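Local coordinates for maltose/maltodextrin-binding protein (Thermus thermophilus, PDB 2GH9) that binds maltotriose, held here in its pocket, and probably delivers such maltodextrins to an ABC-type importer as a periplasmic solute-binding protein, at residues Ala112-Ala116 with Pro156-Phe160; Gly161-Gly167 with Gly257-Gly263; Phe147-Ile153 with Leu208-Asp214. All blocks are in the same frame, centred on the assembly; numbering follows the deposited sequence.

Contact 1 (Ala112-Ala116 with Pro156-Phe160); sequences AESVA and PYFNF. With GLC (alpha-D-glucopyranose), chain B; GLC (alpha-D-glucopyranose), chain C.
Sugar pockets often pair aromatic surfaces with a carboxylate; here Y157 and F158 give the rings and E113 the acid, with V115 packed against both rings. The 112-116 segment is extended, its strand passing into loop, and faces the helical residues 156-160; V115 and F158 make the closest CA pair, 6.8 Å apart. V115 (chi1 m) points toward the helix. Its CG1 lies 3.9 Å from Y157 CE2 and 4.2 Å from the F158 ring centroid, a CH-pi contact over the ring face. Y157 takes chi1 t, which carries its ring across to the extended segment, OH 4.2 Å from S114 CA, with C4 of the chain B glucose over one face; F158 (chi1 m) presents its edge to O6 of that sugar. E113 OE2 accepts a 2.7 Å hydrogen bond from O2 of the same glucose, and a water bridges E113 OE2 (2.8 Å), Y157 OH (2.6 Å) and the sugar's O3. R305 salt-bridges E113 OE1; L231 and N232 of strand 227-232 pack on V115 and F158, and helix 341-357 covers P156.

Contact 2 (Gly161-Gly167 with Gly257-Gly263); sequences GFFKAFG and GAKNPWG
Small residues let a loop approach a helix closely, and A165 against A258 illustrates this: their CB atoms are 3.5 Å apart. A258 CB also sits over the F166 ring face (F166 chi1 m), 3.8 Å from its centroid, a CH-pi contact. Toward the helix's earlier turn, W262 (chi1 t) sets its indole CD1 3.9 Å from F162 CD1, the planes oblique at 54°, and 3.4 Å from G161 C. There too G161 CA makes a CA-H...O contact with G263 O (3.1 Å), and a CB on G161 would clash with W262 NE1. Residues 161-166 are helical, whereas 257-263 form an irregular loop running the opposite way: CA pairs are G161-G263 (4.6 Å), A165-N260 (4.4 Å) and F166-A258 (4.4 Å). G167, at positive phi, ends the helix in a Schellman motif. At the polar edge, N260 N donates to A165 O (2.9 Å), a water accepts from K259 N (3.0 Å) and donates to F166 O (3.3 Å), and K164 NZ hydrogen-bonds the carbonyl of E169. G263 O, buried without a conventional hydrogen bond, is met by CH groups, K164 CD lying 3.2 Å away. The join thus relies chiefly on close backbone approach and apolar fit.

Contact 3 (Phe147-Ile153 with Leu208-Asp214); sequences FGFLYNI and LVPEGVD
Residues 147-153 turn a corner at G148, run as a weak strand through F149 and L150, and reach an inverse gamma turn centred on N152. The loop 208-214 includes a type II turn, P210 to V213, with G212 at positive phi; D214 is the N-cap of the helix that follows. CA pairs are F149-L208 (6.0 Å), L150-V209 (5.6 Å) and N152-D214 (4.5 Å). No direct hydrogen bond crosses; two waters bridge instead. One accepts from F149 N and donates to L208 O, both 2.9 Å; another donates to N152 OD1 (3.1 Å) and V213 O (2.7 Å). V209 and V213, both chi1 t, form the apolar heart: I153 CD1 lies 3.7 Å from V209 CB, Y151 CD1 4.1 Å from V209 CG2, and L150 CD2 4.2 Å from V213 CG1. F149 CD2 reaches L208 CD1 at 4.2 Å. The contact thus joins edge strand 149-150, beside strand 227-232, to the loop between helices 189-204 and 215-224, with helix 131-141 covering F149 and L208.

How the contacts relate
Helix 156-166 shows how one element can join several contacts. Its first turn or so supplies contact 1 and its later turns contact 2, with centres 13 Å apart; strand 149-150, just upstream, carries contact 3, whose centre lies 16 Å from contact 1 and 20 Å from contact 2. Along the chain contact 1 closes before contact 2 opens, whereas contact 3 alternates with both. W262 CH2, 3.5 Å from V115 O, links contacts 1 and 2. The helix that lines the sugar with P156, Y157 and F158 is thus packed on loop 257-263, and tied to the strand 149-150 region by probable hydrogen bonds, N159 OD1 to Y151 OH (2.6 Å) and N159 ND2 to I153 O (2.8 Å), and by F162 CE2, 3.6 Å from Y151 OH.

Contact 1 (Ala112-Ala116 with Pro156-Phe160)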
loop_
_atom_site.group_PDB
_atom_site.type_symbol
_atom_site.label_atom_id
_atom_site.label_comp_id
_atom_site.label_asym_id
_atom_site.label_seq_id
_atom_site.Cartn_x
_atom_site.Cartn_y
_atom_site.Cartn_z
ATOM N N ALA A 112 -6.794 6.210 0.857
ATOM C CA ALA A 112 -6.819 4.816 1.253
ATOM C C ALA A 112 -6.580 3.965 0.023
ATOM O O ALA A 112 -6.918 4.354 -1.098
ATOM C CB ALA A 112 -8.147 4.471 1.911
ATOM N N GLU A 113 -5.982 2.797 0.235
ATOM C CA GLU A 113 -5.594 1.938 -0.861
ATOM C C GLU A 113 -5.478 0.505 -0.388
ATOM O O GLU A 113 -5.278 0.240 0.781
ATOM C CB GLU A 113 -4.236 2.379 -1.390
ATOM C CG GLU A 113 -3.126 2.328 -0.328
ATOM C CD GLU A 113 -1.866 3.021 -0.753
ATOM O OE1 GLU A 113 -1.940 3.756 -1.741
ATOM O OE2 GLU A 113 -0.790 2.814 -0.121
ATOM N N SER A 114 -5.559 -0.411 -1.342
ATOM C CA SER A 114 -5.258 -1.813 -1.093
ATOM C C SER A 114 -4.951 -2.438 -2.428
ATOM O O SER A 114 -5.313 -1.892 -3.471
ATOM C CB SER A 114 -6.458 -2.526 -0.436
ATOM O OG SER A 114 -7.420 -2.920 -1.401
ATOM N N VAL A 115 -4.301 -3.596 -2.418
ATOM C CA VAL A 115 -4.250 -4.394 -3.631
ATOM C C VAL A 115 -5.605 -5.031 -3.913
ATOM O O VAL A 115 -6.478 -5.162 -3.041
ATOM C CB VAL A 115 -3.114 -5.492 -3.612
ATOM C CG1 VAL A 115 -1.748 -4.814 -3.523
ATOM C CG2 VAL A 115 -3.338 -6.537 -2.488
ATOM N N ALA A 116 -5.773 -5.392 -5.178
ATOM C CA ALA A 116 -6.971 -6.046 -5.673
ATOM C C ALA A 116 -6.649 -6.726 -7.018
ATOM O O ALA A 116 -5.594 -6.503 -7.618
ATOM C CB ALA A 116 -8.090 -5.045 -5.877
ATOM N N PRO A 156 6.100 -9.093 0.540
ATOM C CA PRO A 156 5.254 -9.535 1.681
ATOM C C PRO A 156 3.880 -8.820 1.826
ATOM O O PRO A 156 2.839 -9.467 2.076
ATOM C CB PRO A 156 6.148 -9.274 2.908
ATOM C CG PRO A 156 7.172 -8.321 2.469
ATOM C CD PRO A 156 7.346 -8.440 0.987
ATOM N N TYR A 157 3.885 -7.502 1.658
ATOM C CA TYR A 157 2.631 -6.715 1.519
ATOM C C TYR A 157 1.657 -7.263 0.451
ATOM O O TYR A 157 0.476 -7.451 0.717
ATOM C CB TYR A 157 2.993 -5.263 1.197
ATOM C CG TYR A 157 1.837 -4.331 0.903
ATOM C CD1 TYR A 157 1.243 -3.623 1.915
ATOM C CD2 TYR A 157 1.387 -4.133 -0.409
ATOM C CE1 TYR A 157 0.217 -2.743 1.668
ATOM C CE2 TYR A 157 0.353 -3.280 -0.677
ATOM C CZ TYR A 157 -0.234 -2.563 0.376
ATOM O OH TYR A 157 -1.274 -1.684 0.167
ATOM N N PHE A 158 2.143 -7.527 -0.756
ATOM C CA PHE A 158 1.263 -8.029 -1.837
ATOM C C PHE A 158 0.647 -9.394 -1.507
ATOM O O PHE A 158 -0.502 -9.689 -1.867
ATOM C CB PHE A 158 2.050 -8.109 -3.150
ATOM C CG PHE A 158 2.145 -6.809 -3.876
ATOM C CD1 PHE A 158 1.368 -6.580 -5.001
ATOM C CD2 PHE A 158 3.002 -5.822 -3.448
ATOM C CE1 PHE A 158 1.455 -5.390 -5.673
ATOM C CE2 PHE A 158 3.077 -4.621 -4.114
ATOM C CZ PHE A 158 2.320 -4.416 -5.241
ATOM N N ASN A 159 1.419 -10.208 -0.791
ATOM C CA ASN A 159 1.015 -11.557 -0.394
ATOM C C ASN A 159 0.214 -11.670 0.899
ATOM O O ASN A 159 -0.311 -12.745 1.181
ATOM C CB ASN A 159 2.255 -12.451 -0.277
ATOM C CG ASN A 159 2.770 -12.874 -1.612
ATOM O OD1 ASN A 159 2.082 -13.581 -2.338
ATOM N ND2 ASN A 159 3.953 -12.412 -1.971
ATOM N N PHE A 160 0.115 -10.594 1.688
ATOM C CA PHE A 160 -0.604 -10.679 2.950
ATOM C C PHE A 160 -2.002 -11.287 2.802
ATOM O O PHE A 160 -2.411 -12.082 3.639
ATOM C CB PHE A 160 -0.691 -9.346 3.701
ATOM C CG PHE A 160 -1.599 -9.423 4.897
ATOM C CD1 PHE A 160 -1.226 -10.168 6.011
ATOM C CD2 PHE A 160 -2.854 -8.827 4.883
ATOM C CE1 PHE A 160 -2.065 -10.270 7.100
ATOM C CE2 PHE A 160 -3.705 -8.953 5.973
ATOM C CZ PHE A 160 -3.304 -9.677 7.081
HETATM C C1 GLC B . 2.607 0.238 -2.553
HETATM C C2 GLC B . 1.879 0.652 -1.287
HETATM C C3 GLC B . 2.840 0.531 -0.083
HETATM C C4 GLC B . 3.512 -0.829 0.008
HETATM C C5 GLC B . 4.135 -1.200 -1.335
HETATM C C6 GLC B . 4.675 -2.635 -1.311
HETATM O O2 GLC B . 1.447 2.011 -1.401
HETATM O O3 GLC B . 2.152 0.818 1.116
HETATM O O4 GLC B . 4.522 -0.809 1.037
HETATM O O5 GLC B . 3.164 -1.073 -2.399
HETATM O O6 GLC B . 5.754 -2.821 -2.230
HETATM C C1 GLC C . 4.212 -1.642 2.150
HETATM C C2 GLC C . 4.593 -0.842 3.382
HETATM C C3 GLC C . 6.099 -0.637 3.436
HETATM C C4 GLC C . 6.793 -1.989 3.330
HETATM C C5 GLC C . 6.348 -2.778 2.089
HETATM C C6 GLC C . 6.932 -4.197 2.024
HETATM O O2 GLC C . 3.919 0.430 3.381
HETATM O O3 GLC C . 6.457 0.006 4.655
HETATM O O4 GLC C . 8.200 -1.753 3.303
HETATM O O5 GLC C . 4.923 -2.896 2.089
HETATM O O6 GLC C . 6.866 -4.669 0.673
HETATM O O HOH W 1 -0.553 0.448 1.386
#

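Contact 2 (Gly161-Gly167 with Gly257-Gly263)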
loop_
_atom_site.group_PDB
_atom_site.type_symbol
_atom_site.label_atom_id
_atom_site.label_comp_id
_atom_site.label_asym_id
_atom_site.label_seq_id
_atom_site.Cartn_x
_atom_site.Cartn_y
_atom_site.Cartn_z
ATOM N N GLY A 161 -2.730 -10.945 1.738
ATOM C CA GLY A 161 -4.081 -11.456 1.553
ATOM C C GLY A 161 -4.189 -12.967 1.563
ATOM O O GLY A 161 -5.169 -13.525 2.050
ATOM N N PHE A 162 -3.176 -13.623 1.031
ATOM C CA PHE A 162 -3.077 -15.082 1.110
ATOM C C PHE A 162 -2.788 -15.534 2.558
ATOM O O PHE A 162 -3.328 -16.530 3.022
ATOM C CB PHE A 162 -1.994 -15.597 0.157
ATOM C CG PHE A 162 -2.154 -15.123 -1.250
ATOM C CD1 PHE A 162 -3.402 -15.091 -1.848
ATOM C CD2 PHE A 162 -1.038 -14.731 -1.997
ATOM C CE1 PHE A 162 -3.563 -14.643 -3.156
ATOM C CE2 PHE A 162 -1.179 -14.299 -3.294
ATOM C CZ PHE A 162 -2.451 -14.240 -3.881
ATOM N N PHE A 163 -1.966 -14.787 3.277
ATOM C CA PHE A 163 -1.722 -15.090 4.689
ATOM C C PHE A 163 -3.008 -14.953 5.534
ATOM O O PHE A 163 -3.286 -15.798 6.391
ATOM C CB PHE A 163 -0.564 -14.247 5.261
ATOM C CG PHE A 163 0.814 -14.779 4.922
ATOM C CD1 PHE A 163 1.604 -15.396 5.898
ATOM C CD2 PHE A 163 1.338 -14.622 3.647
ATOM C CE1 PHE A 163 2.890 -15.864 5.598
ATOM C CE2 PHE A 163 2.625 -15.096 3.334
ATOM C CZ PHE A 163 3.401 -15.712 4.334
ATOM N N LYS A 164 -3.793 -13.916 5.251
ATOM C CA LYS A 164 -5.109 -13.706 5.863
ATOM C C LYS A 164 -6.101 -14.836 5.530
ATOM O O LYS A 164 -6.725 -15.405 6.437
ATOM C CB LYS A 164 -5.675 -12.335 5.456
ATOM C CG LYS A 164 -6.995 -11.974 6.143
ATOM C CD LYS A 164 -7.260 -10.475 6.104
ATOM C CE LYS A 164 -8.466 -10.107 6.944
ATOM N NZ LYS A 164 -8.224 -10.405 8.362
ATOM N N ALA A 165 -6.216 -15.191 4.256
ATOM C CA ALA A 165 -7.048 -16.322 3.864
ATOM C C ALA A 165 -6.713 -17.592 4.696
ATOM O O ALA A 165 -7.605 -18.252 5.233
ATOM C CB ALA A 165 -6.913 -16.603 2.367
ATOM N N PHE A 166 -5.426 -17.907 4.823
ATOM C CA PHE A 166 -4.994 -19.124 5.518
ATOM C C PHE A 166 -5.011 -19.034 7.050
ATOM O O PHE A 166 -4.809 -20.046 7.722
ATOM C CB PHE A 166 -3.617 -19.577 5.024
ATOM C CG PHE A 166 -3.644 -20.215 3.667
ATOM C CD1 PHE A 166 -4.186 -21.494 3.496
ATOM C CD2 PHE A 166 -3.122 -19.567 2.570
ATOM C CE1 PHE A 166 -4.215 -22.090 2.262
ATOM C CE2 PHE A 166 -3.134 -20.169 1.332
ATOM C CZ PHE A 166 -3.699 -21.444 1.180
ATOM N N GLY A 167 -5.267 -17.847 7.604
ATOM C CA GLY A 167 -5.684 -17.734 9.012
ATOM C C GLY A 167 -5.093 -16.621 9.854
ATOM O O GLY A 167 -5.341 -16.583 11.051
ATOM N N GLY A 257 -7.738 -24.332 -0.235
ATOM C CA GLY A 257 -7.276 -24.796 1.080
ATOM C C GLY A 257 -7.372 -23.784 2.224
ATOM O O GLY A 257 -7.250 -24.165 3.395
ATOM N N ALA A 258 -7.560 -22.505 1.891
ATOM C CA ALA A 258 -7.687 -21.434 2.882
ATOM C C ALA A 258 -9.065 -21.462 3.540
ATOM O O ALA A 258 -10.086 -21.521 2.868
ATOM C CB ALA A 258 -7.415 -20.063 2.247
ATOM N N LYS A 259 -9.066 -21.444 4.865
ATOM C CA LYS A 259 -10.299 -21.471 5.662
ATOM C C LYS A 259 -11.068 -20.150 5.704
ATOM O O LYS A 259 -12.262 -20.141 6.013
ATOM C CB LYS A 259 -9.980 -21.902 7.098
ATOM C CG LYS A 259 -9.040 -20.968 7.862
ATOM C CD LYS A 259 -8.691 -21.528 9.203
ATOM C CE LYS A 259 -8.004 -20.479 10.062
ATOM N NZ LYS A 259 -7.448 -21.043 11.341
ATOM N N ASN A 260 -10.376 -19.043 5.404
ATOM C CA ASN A 260 -10.971 -17.709 5.412
ATOM C C ASN A 260 -10.884 -17.023 4.057
ATOM O O ASN A 260 -10.009 -17.366 3.244
ATOM C CB ASN A 260 -10.306 -16.859 6.491
ATOM C CG ASN A 260 -10.585 -17.384 7.880
ATOM O OD1 ASN A 260 -11.587 -18.071 8.097
ATOM N ND2 ASN A 260 -9.717 -17.074 8.818
ATOM N N PRO A 261 -11.792 -16.060 3.792
ATOM C CA PRO A 261 -11.641 -15.331 2.539
ATOM C C PRO A 261 -10.321 -14.550 2.383
ATOM O O PRO A 261 -9.703 -14.135 3.368
ATOM C CB PRO A 261 -12.871 -14.402 2.519
ATOM C CG PRO A 261 -13.867 -15.103 3.400
ATOM C CD PRO A 261 -13.012 -15.635 4.516
ATOM N N TRP A 262 -9.874 -14.405 1.142
ATOM C CA TRP A 262 -8.822 -13.464 0.827
ATOM C C TRP A 262 -9.191 -12.065 1.380
ATOM O O TRP A 262 -10.322 -11.618 1.237
ATOM C CB TRP A 262 -8.587 -13.387 -0.669
ATOM C CG TRP A 262 -7.583 -12.326 -1.073
ATOM C CD1 TRP A 262 -6.228 -12.472 -1.154
ATOM C CD2 TRP A 262 -7.863 -10.984 -1.516
ATOM N NE1 TRP A 262 -5.649 -11.309 -1.570
ATOM C CE2 TRP A 262 -6.620 -10.372 -1.790
ATOM C CE3 TRP A 262 -9.037 -10.227 -1.663
ATOM C CZ2 TRP A 262 -6.518 -9.051 -2.243
ATOM C CZ3 TRP A 262 -8.931 -8.890 -2.095
ATOM C CH2 TRP A 262 -7.688 -8.330 -2.393
ATOM N N GLY A 263 -8.224 -11.391 1.994
ATOM C CA GLY A 263 -8.391 -9.999 2.416
ATOM C C GLY A 263 -7.046 -9.297 2.486
ATOM O O GLY A 263 -6.140 -9.759 3.193
HETATM O O HOH W 2 -6.483 -22.361 6.108
#

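Contact 3 (Phe147-Ile153 with Leu208-Asp214)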
loop_
_atom_site.group_PDB
_atom_site.type_symbol
_atom_site.label_atom_id
_atom_site.label_comp_id
_atom_site.label_asym_id
_atom_site.label_seq_id
_atom_site.Cartn_x
_atom_site.Cartn_y
_atom_site.Cartn_z
ATOM N N PHE A 147 0.429 -13.049 -20.918
ATOM C CA PHE A 147 0.341 -13.605 -19.569
ATOM C C PHE A 147 -1.081 -13.499 -19.044
ATOM O O PHE A 147 -1.765 -12.497 -19.272
ATOM C CB PHE A 147 1.303 -12.877 -18.635
ATOM C CG PHE A 147 2.753 -13.094 -18.962
ATOM C CD1 PHE A 147 3.446 -14.175 -18.423
ATOM C CD2 PHE A 147 3.433 -12.215 -19.802
ATOM C CE1 PHE A 147 4.793 -14.380 -18.717
ATOM C CE2 PHE A 147 4.779 -12.419 -20.104
ATOM C CZ PHE A 147 5.457 -13.503 -19.552
ATOM N N GLY A 148 -1.541 -14.541 -18.361
ATOM C CA GLY A 148 -2.880 -14.507 -17.753
ATOM C C GLY A 148 -2.879 -13.809 -16.394
ATOM O O GLY A 148 -3.826 -13.100 -16.066
ATOM N N PHE A 149 -1.824 -14.050 -15.608
ATOM C CA PHE A 149 -1.679 -13.474 -14.278
ATOM C C PHE A 149 -0.234 -13.282 -13.832
ATOM O O PHE A 149 0.584 -14.210 -13.852
ATOM C CB PHE A 149 -2.419 -14.310 -13.234
ATOM C CG PHE A 149 -2.216 -13.823 -11.837
ATOM C CD1 PHE A 149 -2.738 -12.590 -11.436
ATOM C CD2 PHE A 149 -1.508 -14.577 -10.913
ATOM C CE1 PHE A 149 -2.536 -12.136 -10.160
ATOM C CE2 PHE A 149 -1.323 -14.117 -9.621
ATOM C CZ PHE A 149 -1.834 -12.899 -9.254
ATOM N N LEU A 150 0.067 -12.058 -13.395
ATOM C CA LEU A 150 1.361 -11.713 -12.887
ATOM C C LEU A 150 1.189 -10.765 -11.702
ATOM O O LEU A 150 0.209 -10.033 -11.631
ATOM C CB LEU A 150 2.218 -11.049 -13.969
ATOM C CG LEU A 150 2.702 -11.908 -15.158
ATOM C CD1 LEU A 150 3.559 -11.035 -16.122
ATOM C CD2 LEU A 150 3.485 -13.115 -14.635
ATOM N N TYR A 151 2.149 -10.807 -10.791
ATOM C CA TYR A 151 2.196 -9.870 -9.657
ATOM C C TYR A 151 3.573 -9.902 -8.995
ATOM O O TYR A 151 4.385 -10.793 -9.273
ATOM C CB TYR A 151 1.061 -10.158 -8.633
ATOM C CG TYR A 151 1.349 -11.236 -7.605
ATOM C CD1 TYR A 151 1.486 -12.565 -7.988
ATOM C CD2 TYR A 151 1.442 -10.934 -6.242
ATOM C CE1 TYR A 151 1.750 -13.551 -7.071
ATOM C CE2 TYR A 151 1.710 -11.930 -5.299
ATOM C CZ TYR A 151 1.856 -13.246 -5.738
ATOM O OH TYR A 151 2.104 -14.267 -4.876
ATOM N N ASN A 152 3.818 -8.934 -8.114
ATOM C CA ASN A 152 5.062 -8.862 -7.352
ATOM C C ASN A 152 5.145 -9.978 -6.307
ATOM O O ASN A 152 4.980 -9.757 -5.120
ATOM C CB ASN A 152 5.206 -7.465 -6.721
ATOM C CG ASN A 152 6.589 -7.189 -6.206
ATOM O OD1 ASN A 152 7.513 -8.007 -6.344
ATOM N ND2 ASN A 152 6.755 -6.002 -5.602
ATOM N N ILE A 153 5.466 -11.184 -6.783
ATOM C CA ILE A 153 5.374 -12.407 -6.000
ATOM C C ILE A 153 6.259 -12.474 -4.760
ATOM O O ILE A 153 5.915 -13.126 -3.774
ATOM C CB ILE A 153 5.605 -13.650 -6.952
ATOM C CG1 ILE A 153 5.364 -14.978 -6.242
ATOM C CG2 ILE A 153 6.991 -13.619 -7.590
ATOM C CD1 ILE A 153 5.106 -16.123 -7.227
ATOM N N LEU A 208 2.017 -19.887 -13.196
ATOM C CA LEU A 208 1.444 -18.582 -13.520
ATOM C C LEU A 208 2.482 -17.457 -13.449
ATOM O O LEU A 208 2.505 -16.564 -14.317
ATOM C CB LEU A 208 0.239 -18.273 -12.609
ATOM C CG LEU A 208 -1.034 -19.097 -12.844
ATOM C CD1 LEU A 208 -2.182 -18.623 -11.956
ATOM C CD2 LEU A 208 -1.452 -19.027 -14.298
ATOM N N VAL A 209 3.349 -17.524 -12.437
ATOM C CA VAL A 209 4.301 -16.463 -12.152
ATOM C C VAL A 209 5.725 -17.012 -12.176
ATOM O O VAL A 209 6.188 -17.564 -11.197
ATOM C CB VAL A 209 4.001 -15.792 -10.785
ATOM C CG1 VAL A 209 4.846 -14.533 -10.634
ATOM C CG2 VAL A 209 2.474 -15.463 -10.667
ATOM N N PRO A 210 6.418 -16.873 -13.316
ATOM C CA PRO A 210 7.789 -17.393 -13.401
ATOM C C PRO A 210 8.834 -16.593 -12.620
ATOM O O PRO A 210 8.537 -15.560 -12.008
ATOM C CB PRO A 210 8.095 -17.351 -14.905
ATOM C CG PRO A 210 7.169 -16.303 -15.466
ATOM C CD PRO A 210 5.949 -16.289 -14.589
ATOM N N GLU A 211 10.064 -17.098 -12.657
ATOM C CA GLU A 211 11.214 -16.416 -12.096
ATOM C C GLU A 211 11.361 -14.994 -12.677
ATOM O O GLU A 211 10.961 -14.700 -13.815
ATOM C CB GLU A 211 12.470 -17.268 -12.347
ATOM C CG GLU A 211 13.789 -16.552 -12.128
ATOM C CD GLU A 211 14.050 -16.181 -10.684
ATOM O OE1 GLU A 211 13.777 -17.018 -9.796
ATOM O OE2 GLU A 211 14.578 -15.062 -10.445
ATOM N N GLY A 212 11.887 -14.096 -11.855
ATOM C CA GLY A 212 12.199 -12.747 -12.296
ATOM C C GLY A 212 11.084 -11.734 -12.150
ATOM O O GLY A 212 11.326 -10.536 -12.275
ATOM N N VAL A 213 9.861 -12.183 -11.868
ATOM C CA VAL A 213 8.724 -11.258 -11.880
ATOM C C VAL A 213 8.663 -10.422 -10.593
ATOM O O VAL A 213 8.322 -10.918 -9.513
ATOM C CB VAL A 213 7.389 -11.973 -12.137
ATOM C CG1 VAL A 213 6.274 -10.948 -12.385
ATOM C CG2 VAL A 213 7.522 -12.903 -13.347
ATOM N N ASP A 214 8.990 -9.140 -10.742
ATOM C CA ASP A 214 8.921 -8.179 -9.659
ATOM C C ASP A 214 7.859 -7.123 -9.992
ATOM O O ASP A 214 7.139 -7.246 -10.980
ATOM C CB ASP A 214 10.310 -7.566 -9.396
ATOM C CG ASP A 214 10.899 -6.879 -10.598
ATOM O OD1 ASP A 214 10.200 -6.689 -11.620
ATOM O OD2 ASP A 214 12.110 -6.545 -10.525
HETATM O O HOH W 3 0.447 -15.775 -16.192
HETATM O O HOH W 4 9.019 -10.645 -6.951
#